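Long-range contacts in 3-oxoacyl-(Acyl-carrier protein) synthase (Burkholderia xenovorans, PDB 4EFI), which probably catalyses the condensation of an acyl group with malonyl-acyl-carrier protein to give a 3-oxoacyl product, as in other KAS III-type synthases of the thiolase fold: residues I88-V94 against S118-I124; I52-R58 against I295-G299; A17-G21 against L341-L346; F267-Q271 against S305-I310. All blocks are in the same frame, centred on the assembly; numbering follows the deposited sequence. Where two conformers were deposited one is given.

Followed from the N terminus, the chain lays down the first halves of contact 3 (A17-G21) and contact 2 (I52-R58) before contact 1 opens and closes within a single beta-alpha-beta unit. Contact 4 opens at F267-Q271. I295-G299 then closes contact 2, S305-I310 closes contact 4, and L341-L346 closes contact 3, the longest loop, inside which the other three nest. Contact 1 also nests within contact 2, whereas contacts 2 and 4 cross and touch, I295 CD1 lying 3.4 Å from Q271 O. Contact 1 builds an edge of the six-stranded sheet within the chain, contact 3 joins that sheet to the five-stranded one, contact 4 packs a helix on the latter, and contact 2 fastens an N-terminal-half loop to the C-terminal half.

Contact 1 of 4, residues I88-V94 against S118-I124; sequences IDALIFV and SCLALDI
Strands 90-94 and 120-124 run parallel, 4.7 Å apart at closest approach and inclined by 15°, with A90 beside L120 and in-step pairs up to V94 beside I124. Five backbone hydrogen bonds zip them: L120 N to D89 O (3.1 Å), L91 N to L120 O (2.8 Å), L122 N to L91 O (3.1 Å), F93 N to L122 O (2.8 Å) and I124 N to F93 O (2.9 Å). One face carries A90, I92, V94, L120, L122 and I124; branched I92 and I124 suit the extended backbone and meet CG2 to CD1 at 3.8 Å. The other carries L91, F93, A121 and D123. F93 (chi1 t) presents its ring edge, CD2, to D123 OD1 at 3.4 Å, while the D123 carboxylate bonds the backbone N atoms of T105 and A106. This is a classic beta-alpha-beta crossover. Its helix 105-112 covers the L91-F93 face, helix 130-143 the I92-I124 face; strand 120-124 is outermost in the sheet within this chain, and strand 149-156 flanks 90-94 on its other side.

Contact 2 of 4, residues I52-R58 against I295-G299; sequences IGVNRRR and IGEYG
In this thiolase-fold chain a short helical turn, 295-298, lies against the loop 53-55 and strand 56-58, the latter paired antiparallel with strand 30-32. CA atoms come closest at V54-G296 (4.1 Å), R56-E297 (4.8 Å) and R57-Y298 (4.1 Å). E297 and R56 lose the most surface. E297 starts with its CA-CB bond pointing away, but its m, m rotamer brings the carboxylate back to the R56 guanidinium (m, t, m), whose plane it meets at the edge: a two-pronged salt bridge, NE to OE1 2.9 Å and NH2 to OE2 2.8 Å, well suited to a partly exposed position, where long charged side chains can reach across. G296 comes next. Its carbonyl O accepts from both N55 N (2.9 Å) and R56 N (3.0 Å), and its CA sits 3.1 Å from G53 O in a CA-H...O contact, so the backbones press together. Beneath, V54 CG2 packs on I295 CG1 at 3.9 Å. Both helix exits use glycine: G53 (phi 88°) would jam a CB against the preceding carbonyl, and G299 (phi 63°) would crowd one against R57 CB. R58 bonds P27 O and E353 through NH1; its NE reaches E297 O through a water, lying 2.8 Å from that water's oxygen, which is 2.7 Å from E297 O.

Contact 3 of 4, residues A17-G21 against L341-L346; sequences ARIAG and LAVGPL
The two sheets of the thiolase fold approach each other here, strand 17-26 of the six-stranded sheet facing the end of strand 335-343 of the five-stranded one. The touching parts diverge by 39°, and the nearest CA atoms, I19-V343 at 6.4 Å and G21-L346 at 6.3 Å, are too far apart for backbone pairing; side chains span the gap. I19 (m, t) is the main bump. It points into a hollow walled by L341, V343 and L346, with CD1 4.0 Å from V343 CG2 and 4.5 Å from L341 CD1, and CG2 4.1 Å from L346 CD1; its beta-branched chain thus spreads to fill the hollow, and L135 of helix 130-143 lies against it as well. L346 (m, t) is the answering bump: its CD2 sits 3.5 Å from I19 O and 3.7 Å from A20 O, its CD1 4.2 Å from G21 N. The chain swings to deliver it through G344, whose phi of 97° would drive any CB against the V343 carbonyl, and a cis peptide before P345. Two waters fill what the side chains do not: one accepts from I19 N (2.9 Å) and donates to A342 O (3.0 Å), the other donates to I19 O (2.7 Å) and accepts from G344 N (2.9 Å).

Contact 4 of 4, residues F267-Q271 against S305-I310; sequences FLFHQ and SIPLLI
Strand 267-269 and the first turns of helix 305-313 cross at 136°, their axes 8.1 Å apart. Apolar packing fills the gap: L268 (m, t) points at the helix, its CD2 3.6 Å from L309 CD2, its CD1 3.8 Å from I310 CG1 and its CB 4.3 Å from I306 CG2, flexible leucine fitting between branched residues one helical turn apart. Polar contact comes just past the strand end, where H270 ND1 and S305 OG share a 2.8 Å hydrogen bond in the imidazole plane; serine is short enough to meet the ring. Q271 folds back so that NE2 bonds F269 O (3.0 Å), while OE1 takes N294 N; NE2 also lies 3.6 Å from L309 CD2. H270 touches C128 and N300, consistent with the Cys-His-Asn active site of KAS III enzymes. Strand 323-331 flanks L268, with M327 against L268, I306 and I310; across the helix, P307 and L308 pack on strands 17-26 and 176-184, placing it between the two sheets.

Contact 1 of 4, residues I88-V94 against S118-I124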
loop_
_atom_site.group_PDB
_atom_site.type_symbol
_atom_site.label_atom_id
_atom_site.label_comp_id
_atom_site.label_asym_id
_atom_site.label_seq_id
_atom_site.Cartn_x
_atom_site.Cartn_y
_atom_site.Cartn_z
ATOM N N ILE A 88 4.546 -12.589 -19.221
ATOM C CA ILE A 88 4.789 -11.493 -18.295
ATOM C C ILE A 88 6.094 -10.767 -18.622
ATOM O O ILE A 88 7.157 -11.376 -18.696
ATOM C CB ILE A 88 4.798 -11.971 -16.820
ATOM C CG1 ILE A 88 3.522 -12.775 -16.501
ATOM C CG2 ILE A 88 4.984 -10.811 -15.877
ATOM C CD1 ILE A 88 2.211 -12.058 -16.809
ATOM N N ASP A 89 5.991 -9.460 -18.829
ATOM C CA ASP A 89 7.125 -8.639 -19.283
ATOM C C ASP A 89 7.898 -7.923 -18.191
ATOM O O ASP A 89 9.058 -7.594 -18.397
ATOM C CB ASP A 89 6.639 -7.617 -20.314
ATOM C CG ASP A 89 6.003 -8.271 -21.517
ATOM O OD1 ASP A 89 6.635 -9.197 -22.083
ATOM O OD2 ASP A 89 4.896 -7.856 -21.923
ATOM N N ALA A 90 7.270 -7.664 -17.048
ATOM C CA ALA A 90 7.970 -7.046 -15.927
ATOM C C ALA A 90 7.268 -7.404 -14.640
ATOM O O ALA A 90 6.034 -7.551 -14.610
ATOM C CB ALA A 90 7.985 -5.522 -16.091
ATOM N N LEU A 91 8.050 -7.540 -13.582
ATOM C CA LEU A 91 7.541 -7.700 -12.232
ATOM C C LEU A 91 8.248 -6.680 -11.348
ATOM O O LEU A 91 9.484 -6.653 -11.249
ATOM C CB LEU A 91 7.795 -9.111 -11.693
ATOM C CG LEU A 91 7.134 -9.361 -10.330
ATOM C CD1 LEU A 91 6.552 -10.750 -10.181
ATOM C CD2 LEU A 91 8.087 -9.043 -9.193
ATOM N N ILE A 92 7.446 -5.836 -10.709
ATOM C CA ILE A 92 7.955 -4.843 -9.776
ATOM C C ILE A 92 7.509 -5.222 -8.380
ATOM O O ILE A 92 6.314 -5.405 -8.161
ATOM C CB ILE A 92 7.401 -3.463 -10.138
ATOM C CG1 ILE A 92 7.735 -3.112 -11.597
ATOM C CG2 ILE A 92 7.974 -2.402 -9.194
ATOM C CD1 ILE A 92 7.139 -1.781 -12.072
ATOM N N PHE A 93 8.457 -5.366 -7.463
ATOM C CA PHE A 93 8.175 -5.718 -6.063
ATOM C C PHE A 93 8.387 -4.497 -5.190
ATOM O O PHE A 93 9.526 -4.028 -5.005
ATOM C CB PHE A 93 9.093 -6.882 -5.621
ATOM C CG PHE A 93 8.899 -7.319 -4.172
ATOM C CD1 PHE A 93 7.703 -7.842 -3.742
ATOM C CD2 PHE A 93 9.928 -7.227 -3.258
ATOM C CE1 PHE A 93 7.539 -8.269 -2.413
ATOM C CE2 PHE A 93 9.767 -7.637 -1.943
ATOM C CZ PHE A 93 8.589 -8.173 -1.532
ATOM N N VAL A 94 7.296 -3.952 -4.680
ATOM C CA VAL A 94 7.321 -2.784 -3.806
ATOM C C VAL A 94 7.067 -3.267 -2.393
ATOM O O VAL A 94 6.004 -3.862 -2.115
ATOM C CB VAL A 94 6.254 -1.765 -4.201
ATOM C CG1 VAL A 94 6.285 -0.570 -3.238
ATOM C CG2 VAL A 94 6.479 -1.330 -5.643
ATOM N N SER A 118 13.229 -12.627 -20.064
ATOM C CA SER A 118 12.966 -11.292 -20.560
ATOM C C SER A 118 12.069 -10.503 -19.621
ATOM O O SER A 118 11.735 -9.346 -19.912
ATOM C CB SER A 118 12.303 -11.372 -21.927
ATOM O OG SER A 118 11.185 -12.247 -21.909
ATOM N N CYS A 119 11.667 -11.093 -18.498
ATOM C CA CYS A 119 10.865 -10.361 -17.519
ATOM C C CYS A 119 11.748 -9.468 -16.652
ATOM O O CYS A 119 12.603 -9.953 -15.932
ATOM C CB CYS A 119 10.094 -11.343 -16.641
ATOM S SG CYS A 119 8.975 -10.548 -15.445
ATOM N N LEU A 120 11.551 -8.153 -16.727
ATOM C CA LEU A 120 12.271 -7.237 -15.860
ATOM C C LEU A 120 11.931 -7.550 -14.413
ATOM O O LEU A 120 10.799 -7.911 -14.096
ATOM C CB LEU A 120 11.859 -5.800 -16.179
ATOM C CG LEU A 120 12.070 -5.350 -17.598
ATOM C CD1 LEU A 120 11.678 -3.876 -17.755
ATOM C CD2 LEU A 120 13.521 -5.559 -18.047
ATOM N N ALA A 121 12.903 -7.397 -13.525
ATOM C CA ALA A 121 12.718 -7.732 -12.118
ATOM C C ALA A 121 13.290 -6.605 -11.256
ATOM O O ALA A 121 14.501 -6.440 -11.156
ATOM C CB ALA A 121 13.400 -9.061 -11.819
ATOM N N LEU A 122 12.418 -5.829 -10.630
ATOM C CA LEU A 122 12.858 -4.642 -9.891
ATOM C C LEU A 122 12.258 -4.622 -8.498
ATOM O O LEU A 122 11.025 -4.596 -8.380
ATOM C CB LEU A 122 12.400 -3.386 -10.641
ATOM C CG LEU A 122 13.042 -3.207 -12.022
ATOM C CD1 LEU A 122 12.391 -2.034 -12.754
ATOM C CD2 LEU A 122 14.554 -2.974 -11.899
ATOM N N ASP A 123 13.083 -4.613 -7.458
ATOM C CA ASP A 123 12.628 -4.339 -6.089
ATOM C C ASP A 123 12.748 -2.835 -5.865
ATOM O O ASP A 123 13.849 -2.277 -5.998
ATOM C CB ASP A 123 13.543 -5.006 -5.021
ATOM C CG ASP A 123 13.186 -6.457 -4.653
ATOM O OD1 ASP A 123 12.533 -7.127 -5.446
ATOM O OD2 ASP A 123 13.660 -6.928 -3.572
ATOM N N ILE A 124 11.675 -2.199 -5.420
ATOM C CA ILE A 124 11.652 -0.772 -5.085
ATOM C C ILE A 124 11.197 -0.583 -3.637
ATOM O O ILE A 124 10.181 -1.154 -3.214
ATOM C CB ILE A 124 10.696 -0.026 -6.004
ATOM C CG1 ILE A 124 11.139 -0.219 -7.441
ATOM C CG2 ILE A 124 10.619 1.445 -5.601
ATOM C CD1 ILE A 124 10.244 0.532 -8.458
HETATM O O HOH W 1 8.863 -11.391 -20.897
#

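Contact 2 of 4, residues I52-R58 against I295-G299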
loop_
_atom_site.group_PDB
_atom_site.type_symbol
_atom_site.label_atom_id
_atom_site.label_comp_id
_atom_site.label_asym_id
_atom_site.label_seq_id
_atom_site.Cartn_x
_atom_site.Cartn_y
_atom_site.Cartn_z
ATOM N N ILE A 52 -7.853 4.261 16.484
ATOM C CA ILE A 52 -7.201 3.754 15.290
ATOM C C ILE A 52 -8.167 2.923 14.459
ATOM O O ILE A 52 -7.973 2.791 13.251
ATOM C CB ILE A 52 -5.846 3.061 15.593
ATOM C CG1 ILE A 52 -6.011 1.835 16.457
ATOM C CG2 ILE A 52 -4.886 4.036 16.263
ATOM C CD1 ILE A 52 -4.671 1.102 16.670
ATOM N N GLY A 53 -9.221 2.369 15.082
ATOM C CA GLY A 53 -10.273 1.687 14.344
ATOM C C GLY A 53 -10.063 0.198 14.066
ATOM O O GLY A 53 -10.784 -0.389 13.269
ATOM N N VAL A 54 -9.064 -0.412 14.723
ATOM C CA VAL A 54 -8.588 -1.803 14.447
ATOM C C VAL A 54 -9.080 -2.882 15.451
ATOM O O VAL A 54 -8.624 -2.867 16.620
ATOM C CB VAL A 54 -7.020 -1.874 14.459
ATOM C CG1 VAL A 54 -6.521 -3.242 13.993
ATOM C CG2 VAL A 54 -6.387 -0.783 13.594
ATOM N N ASN A 55 -9.986 -3.787 15.012
ATOM C CA ASN A 55 -10.547 -4.862 15.851
ATOM C C ASN A 55 -9.728 -6.146 15.752
ATOM O O ASN A 55 -9.570 -6.890 16.722
ATOM C CB ASN A 55 -11.989 -5.176 15.442
ATOM C CG ASN A 55 -12.926 -3.982 15.600
ATOM O OD1 ASN A 55 -13.071 -3.449 16.690
ATOM N ND2 ASN A 55 -13.537 -3.554 14.497
ATOM N N ARG A 56 -9.255 -6.406 14.547
ATOM C CA ARG A 56 -8.493 -7.603 14.201
ATOM C C ARG A 56 -7.426 -7.218 13.198
ATOM O O ARG A 56 -7.564 -6.219 12.503
ATOM C CB ARG A 56 -9.438 -8.642 13.555
ATOM C CG ARG A 56 -10.298 -9.410 14.540
ATOM C CD ARG A 56 -11.505 -10.123 13.889
ATOM N NE ARG A 56 -12.485 -9.155 13.433
ATOM C CZ ARG A 56 -13.351 -8.527 14.223
ATOM N NH1 ARG A 56 -13.388 -8.775 15.525
ATOM N NH2 ARG A 56 -14.188 -7.648 13.702
ATOM N N ARG A 57 -6.388 -8.036 13.085
ATOM C CA ARG A 57 -5.404 -7.912 12.021
ATOM C C ARG A 57 -4.777 -9.280 11.766
ATOM O O ARG A 57 -4.939 -10.201 12.574
ATOM C CB ARG A 57 -4.330 -6.856 12.354
ATOM C CG ARG A 57 -3.229 -7.281 13.303
ATOM C CD ARG A 57 -3.691 -7.366 14.729
ATOM N NE ARG A 57 -3.906 -6.059 15.360
ATOM C CZ ARG A 57 -4.858 -5.770 16.235
ATOM N NH1 ARG A 57 -4.904 -4.565 16.792
ATOM N NH2 ARG A 57 -5.769 -6.670 16.577
ATOM N N ARG A 58 -4.119 -9.428 10.625
ATOM C CA ARG A 58 -3.429 -10.681 10.309
ATOM C C ARG A 58 -1.931 -10.536 10.451
ATOM O O ARG A 58 -1.369 -9.536 9.985
ATOM C CB ARG A 58 -3.750 -11.116 8.880
ATOM C CG ARG A 58 -5.225 -11.175 8.556
ATOM C CD ARG A 58 -5.973 -12.124 9.465
ATOM N NE ARG A 58 -7.371 -12.326 9.043
ATOM C CZ ARG A 58 -7.809 -13.287 8.223
ATOM N NH1 ARG A 58 -6.984 -14.183 7.719
ATOM N NH2 ARG A 58 -9.099 -13.356 7.909
ATOM N N ILE A 295 -9.620 -1.064 7.868
ATOM C CA ILE A 295 -8.627 -1.115 8.930
ATOM C C ILE A 295 -9.160 -1.920 10.115
ATOM O O ILE A 295 -8.395 -2.508 10.892
ATOM C CB ILE A 295 -8.185 0.333 9.296
ATOM C CG1 ILE A 295 -6.764 0.329 9.878
ATOM C CG2 ILE A 295 -9.208 0.973 10.186
ATOM C CD1 ILE A 295 -6.253 1.692 10.302
ATOM N N GLY A 296 -10.474 -1.980 10.268
ATOM C CA GLY A 296 -11.040 -2.756 11.346
ATOM C C GLY A 296 -10.714 -4.237 11.341
ATOM O O GLY A 296 -10.642 -4.874 12.402
ATOM N N GLU A 297 -10.563 -4.803 10.150
ATOM C CA GLU A 297 -10.315 -6.239 10.020
ATOM C C GLU A 297 -8.857 -6.573 9.733
ATOM O O GLU A 297 -8.442 -7.690 9.959
ATOM C CB GLU A 297 -11.164 -6.853 8.893
ATOM C CG GLU A 297 -12.665 -6.720 9.064
ATOM C CD GLU A 297 -13.174 -7.330 10.360
ATOM O OE1 GLU A 297 -12.820 -8.488 10.668
ATOM O OE2 GLU A 297 -13.926 -6.640 11.078
ATOM N N TYR A 298 -8.088 -5.612 9.215
ATOM C CA TYR A 298 -6.744 -5.883 8.722
ATOM C C TYR A 298 -5.651 -5.023 9.342
ATOM O O TYR A 298 -4.467 -5.284 9.113
ATOM C CB TYR A 298 -6.667 -5.786 7.190
ATOM C CG TYR A 298 -7.619 -6.742 6.543
ATOM C CD1 TYR A 298 -7.366 -8.111 6.539
ATOM C CD2 TYR A 298 -8.828 -6.291 6.000
ATOM C CE1 TYR A 298 -8.282 -9.002 5.987
ATOM C CE2 TYR A 298 -9.738 -7.169 5.461
ATOM C CZ TYR A 298 -9.461 -8.514 5.461
ATOM O OH TYR A 298 -10.370 -9.413 4.915
ATOM N N GLY A 299 -6.021 -4.023 10.140
ATOM C CA GLY A 299 -5.055 -3.041 10.592
ATOM C C GLY A 299 -4.486 -2.260 9.426
ATOM O O GLY A 299 -4.978 -2.327 8.298
HETATM O O HOH W 2 -3.833 -7.829 8.223
HETATM O O HOH W 3 -9.034 -10.359 10.114
HETATM O O HOH W 4 -10.983 -11.126 7.470
#

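Contact 3 of 4, residues A17-G21 against L341-L346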
loop_
_atom_site.group_PDB
_atom_site.type_symbol
_atom_site.label_atom_id
_atom_site.label_comp_id
_atom_site.label_asym_id
_atom_site.label_seq_id
_atom_site.Cartn_x
_atom_site.Cartn_y
_atom_site.Cartn_z
ATOM N N ALA A 17 -2.790 1.804 -20.967
ATOM C CA ALA A 17 -2.640 0.715 -20.008
ATOM C C ALA A 17 -3.802 0.703 -19.043
ATOM O O ALA A 17 -4.344 1.762 -18.724
ATOM C CB ALA A 17 -1.342 0.875 -19.221
ATOM N N ARG A 18 -4.177 -0.476 -18.563
ATOM C CA ARG A 18 -5.287 -0.611 -17.632
ATOM C C ARG A 18 -4.975 -1.656 -16.581
ATOM O O ARG A 18 -4.182 -2.584 -16.805
ATOM C CB ARG A 18 -6.577 -1.010 -18.367
ATOM C CG ARG A 18 -6.508 -2.343 -19.092
ATOM C CD ARG A 18 -7.783 -2.671 -19.883
ATOM N NE ARG A 18 -8.881 -3.126 -19.030
ATOM C CZ ARG A 18 -9.018 -4.371 -18.582
ATOM N NH1 ARG A 18 -10.044 -4.685 -17.805
ATOM N NH2 ARG A 18 -8.126 -5.297 -18.904
ATOM N N ILE A 19 -5.595 -1.501 -15.421
ATOM C CA ILE A 19 -5.595 -2.539 -14.421
ATOM C C ILE A 19 -6.472 -3.681 -14.937
ATOM O O ILE A 19 -7.632 -3.473 -15.320
ATOM C CB ILE A 19 -6.114 -2.030 -13.070
ATOM C CG1 ILE A 19 -5.171 -0.961 -12.525
ATOM C CG2 ILE A 19 -6.251 -3.182 -12.093
ATOM C CD1 ILE A 19 -5.676 -0.257 -11.270
ATOM N N ALA A 20 -5.917 -4.892 -14.939
ATOM C CA ALA A 20 -6.613 -6.073 -15.432
ATOM C C ALA A 20 -7.127 -6.998 -14.321
ATOM O O ALA A 20 -7.970 -7.857 -14.584
ATOM C CB ALA A 20 -5.679 -6.853 -16.355
ATOM N N GLY A 21 -6.624 -6.860 -13.100
ATOM C CA GLY A 21 -7.028 -7.719 -11.993
ATOM C C GLY A 21 -6.213 -7.396 -10.767
ATOM O O GLY A 21 -5.103 -6.846 -10.905
ATOM N N LEU A 341 -8.122 7.362 -12.004
ATOM C CA LEU A 341 -8.353 6.647 -13.244
ATOM C C LEU A 341 -9.635 5.804 -13.138
ATOM O O LEU A 341 -10.142 5.538 -12.045
ATOM C CB LEU A 341 -7.156 5.750 -13.615
ATOM C CG LEU A 341 -6.996 4.441 -12.849
ATOM C CD1 LEU A 341 -5.850 3.632 -13.433
ATOM C CD2 LEU A 341 -6.772 4.649 -11.371
ATOM N N ALA A 342 -10.134 5.391 -14.299
ATOM C CA ALA A 342 -11.218 4.422 -14.407
ATOM C C ALA A 342 -10.667 3.005 -14.293
ATOM O O ALA A 342 -9.616 2.676 -14.856
ATOM C CB ALA A 342 -11.954 4.604 -15.715
ATOM N N VAL A 343 -11.376 2.155 -13.565
ATOM C CA VAL A 343 -10.990 0.769 -13.366
ATOM C C VAL A 343 -12.198 -0.151 -13.517
ATOM O O VAL A 343 -13.240 0.094 -12.917
ATOM C CB VAL A 343 -10.416 0.561 -11.968
ATOM C CG1 VAL A 343 -10.025 -0.889 -11.771
ATOM C CG2 VAL A 343 -9.221 1.507 -11.692
ATOM N N GLY A 344 -12.075 -1.195 -14.330
ATOM C CA GLY A 344 -13.112 -2.199 -14.437
ATOM C C GLY A 344 -14.044 -1.985 -15.618
ATOM O O GLY A 344 -13.887 -1.031 -16.395
ATOM N N PRO A 345 -15.030 -2.867 -15.770
ATOM C CA PRO A 345 -15.280 -3.986 -14.855
ATOM C C PRO A 345 -14.186 -5.035 -14.837
ATOM O O PRO A 345 -13.528 -5.257 -15.858
ATOM C CB PRO A 345 -16.578 -4.598 -15.377
ATOM C CG PRO A 345 -16.694 -4.148 -16.790
ATOM C CD PRO A 345 -15.988 -2.835 -16.887
ATOM N N LEU A 346 -14.022 -5.674 -13.686
ATOM C CA LEU A 346 -13.021 -6.715 -13.487
ATOM C C LEU A 346 -13.661 -7.922 -12.846
ATOM O O LEU A 346 -14.350 -7.786 -11.835
ATOM C CB LEU A 346 -11.910 -6.231 -12.551
ATOM C CG LEU A 346 -11.090 -5.010 -12.942
ATOM C CD1 LEU A 346 -10.017 -4.750 -11.891
ATOM C CD2 LEU A 346 -10.491 -5.193 -14.327
HETATM O O HOH W 5 -9.544 -1.574 -15.783
HETATM O O HOH W 6 -7.388 0.749 -15.237
#

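Contact 4 of 4, residues F267-Q271 against S305-I310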
loop_
_atom_site.group_PDB
_atom_site.type_symbol
_atom_site.label_atom_id
_atom_site.label_comp_id
_atom_site.label_asym_id
_atom_site.label_seq_id
_atom_site.Cartn_x
_atom_site.Cartn_y
_atom_site.Cartn_z
ATOM N N PHE A 267 -12.884 7.017 -3.039
ATOM C CA PHE A 267 -11.599 7.628 -2.738
ATOM C C PHE A 267 -10.884 6.677 -1.787
ATOM O O PHE A 267 -11.303 6.507 -0.641
ATOM C CB PHE A 267 -11.806 8.987 -2.067
ATOM C CG PHE A 267 -12.625 9.954 -2.908
ATOM C CD1 PHE A 267 -12.056 10.656 -3.962
ATOM C CD2 PHE A 267 -13.969 10.132 -2.654
ATOM C CE1 PHE A 267 -12.832 11.532 -4.729
ATOM C CE2 PHE A 267 -14.723 10.988 -3.413
ATOM C CZ PHE A 267 -14.162 11.680 -4.449
ATOM N N LEU A 268 -9.820 6.052 -2.282
ATOM C CA LEU A 268 -9.112 4.987 -1.578
ATOM C C LEU A 268 -7.857 5.548 -0.952
ATOM O O LEU A 268 -6.912 5.883 -1.676
ATOM C CB LEU A 268 -8.760 3.902 -2.582
ATOM C CG LEU A 268 -9.955 3.335 -3.340
ATOM C CD1 LEU A 268 -9.493 2.539 -4.534
ATOM C CD2 LEU A 268 -10.780 2.464 -2.407
ATOM N N PHE A 269 -7.848 5.669 0.369
ATOM C CA PHE A 269 -6.705 6.186 1.098
ATOM C C PHE A 269 -5.923 5.069 1.734
ATOM O O PHE A 269 -6.486 4.085 2.215
ATOM C CB PHE A 269 -7.157 7.113 2.225
ATOM C CG PHE A 269 -7.650 8.455 1.756
ATOM C CD1 PHE A 269 -8.938 8.599 1.282
ATOM C CD2 PHE A 269 -6.821 9.564 1.766
ATOM C CE1 PHE A 269 -9.408 9.839 0.830
ATOM C CE2 PHE A 269 -7.281 10.797 1.324
ATOM C CZ PHE A 269 -8.582 10.927 0.857
ATOM N N HIS A 270 -4.617 5.258 1.826
ATOM C CA HIS A 270 -3.814 4.426 2.687
ATOM C C HIS A 270 -4.452 4.415 4.053
ATOM O O HIS A 270 -4.831 5.475 4.582
ATOM C CB HIS A 270 -2.398 4.967 2.769
ATOM C CG HIS A 270 -1.616 4.419 3.926
ATOM N ND1 HIS A 270 -1.443 3.103 4.118
ATOM C CD2 HIS A 270 -0.971 5.058 4.978
ATOM C CE1 HIS A 270 -0.717 2.907 5.228
ATOM N NE2 HIS A 270 -0.430 4.104 5.752
ATOM N N GLN A 271 -4.590 3.229 4.640
ATOM C CA GLN A 271 -5.339 3.045 5.875
ATOM C C GLN A 271 -4.454 3.323 7.088
ATOM O O GLN A 271 -4.075 2.420 7.829
ATOM C CB GLN A 271 -5.928 1.638 5.916
ATOM C CG GLN A 271 -6.866 1.360 4.729
ATOM C CD GLN A 271 -8.226 1.988 4.919
ATOM O OE1 GLN A 271 -9.025 1.528 5.738
ATOM N NE2 GLN A 271 -8.506 3.044 4.150
ATOM N N SER A 305 -2.000 -1.471 1.632
ATOM C CA SER A 305 -3.286 -1.051 2.158
ATOM C C SER A 305 -4.288 -0.684 1.055
ATOM O O SER A 305 -5.460 -1.028 1.160
ATOM C CB SER A 305 -3.104 0.087 3.154
ATOM O OG SER A 305 -2.695 1.258 2.476
ATOM N N ILE A 306 -3.864 0.025 0.016
ATOM C CA ILE A 306 -4.800 0.395 -1.042
ATOM C C ILE A 306 -5.281 -0.801 -1.879
ATOM O O ILE A 306 -6.474 -0.987 -2.069
ATOM C CB ILE A 306 -4.243 1.553 -1.911
ATOM C CG1 ILE A 306 -4.164 2.833 -1.073
ATOM C CG2 ILE A 306 -5.118 1.741 -3.141
ATOM C CD1 ILE A 306 -3.433 3.985 -1.745
ATOM N N PRO A 307 -4.363 -1.642 -2.394
ATOM C CA PRO A 307 -4.878 -2.798 -3.142
ATOM C C PRO A 307 -5.724 -3.745 -2.272
ATOM O O PRO A 307 -6.698 -4.322 -2.756
ATOM C CB PRO A 307 -3.610 -3.477 -3.692
ATOM C CG PRO A 307 -2.480 -2.938 -2.879
ATOM C CD PRO A 307 -2.908 -1.525 -2.505
ATOM N N LEU A 308 -5.400 -3.866 -0.988
ATOM C CA LEU A 308 -6.209 -4.694 -0.084
ATOM C C LEU A 308 -7.599 -4.075 0.068
ATOM O O LEU A 308 -8.625 -4.776 0.037
ATOM C CB LEU A 308 -5.514 -4.862 1.275
ATOM C CG LEU A 308 -6.254 -5.751 2.284
ATOM C CD1 LEU A 308 -6.385 -7.179 1.809
ATOM C CD2 LEU A 308 -5.526 -5.669 3.625
ATOM N N LEU A 309 -7.657 -2.757 0.135
ATOM C CA LEU A 309 -8.918 -2.040 0.211
ATOM C C LEU A 309 -9.749 -2.314 -1.057
ATOM O O LEU A 309 -10.966 -2.543 -0.982
ATOM C CB LEU A 309 -8.639 -0.547 0.391
ATOM C CG LEU A 309 -9.753 0.356 0.869
ATOM C CD1 LEU A 309 -10.180 -0.010 2.258
ATOM C CD2 LEU A 309 -9.219 1.771 0.817
ATOM N N ILE A 310 -9.108 -2.292 -2.225
ATOM C CA ILE A 310 -9.808 -2.594 -3.470
ATOM C C ILE A 310 -10.413 -3.986 -3.397
ATOM O O ILE A 310 -11.579 -4.176 -3.717
ATOM C CB ILE A 310 -8.868 -2.492 -4.690
ATOM C CG1 ILE A 310 -8.411 -1.050 -4.863
ATOM C CG2 ILE A 310 -9.537 -3.026 -5.965
ATOM C CD1 ILE A 310 -7.316 -0.849 -5.872
#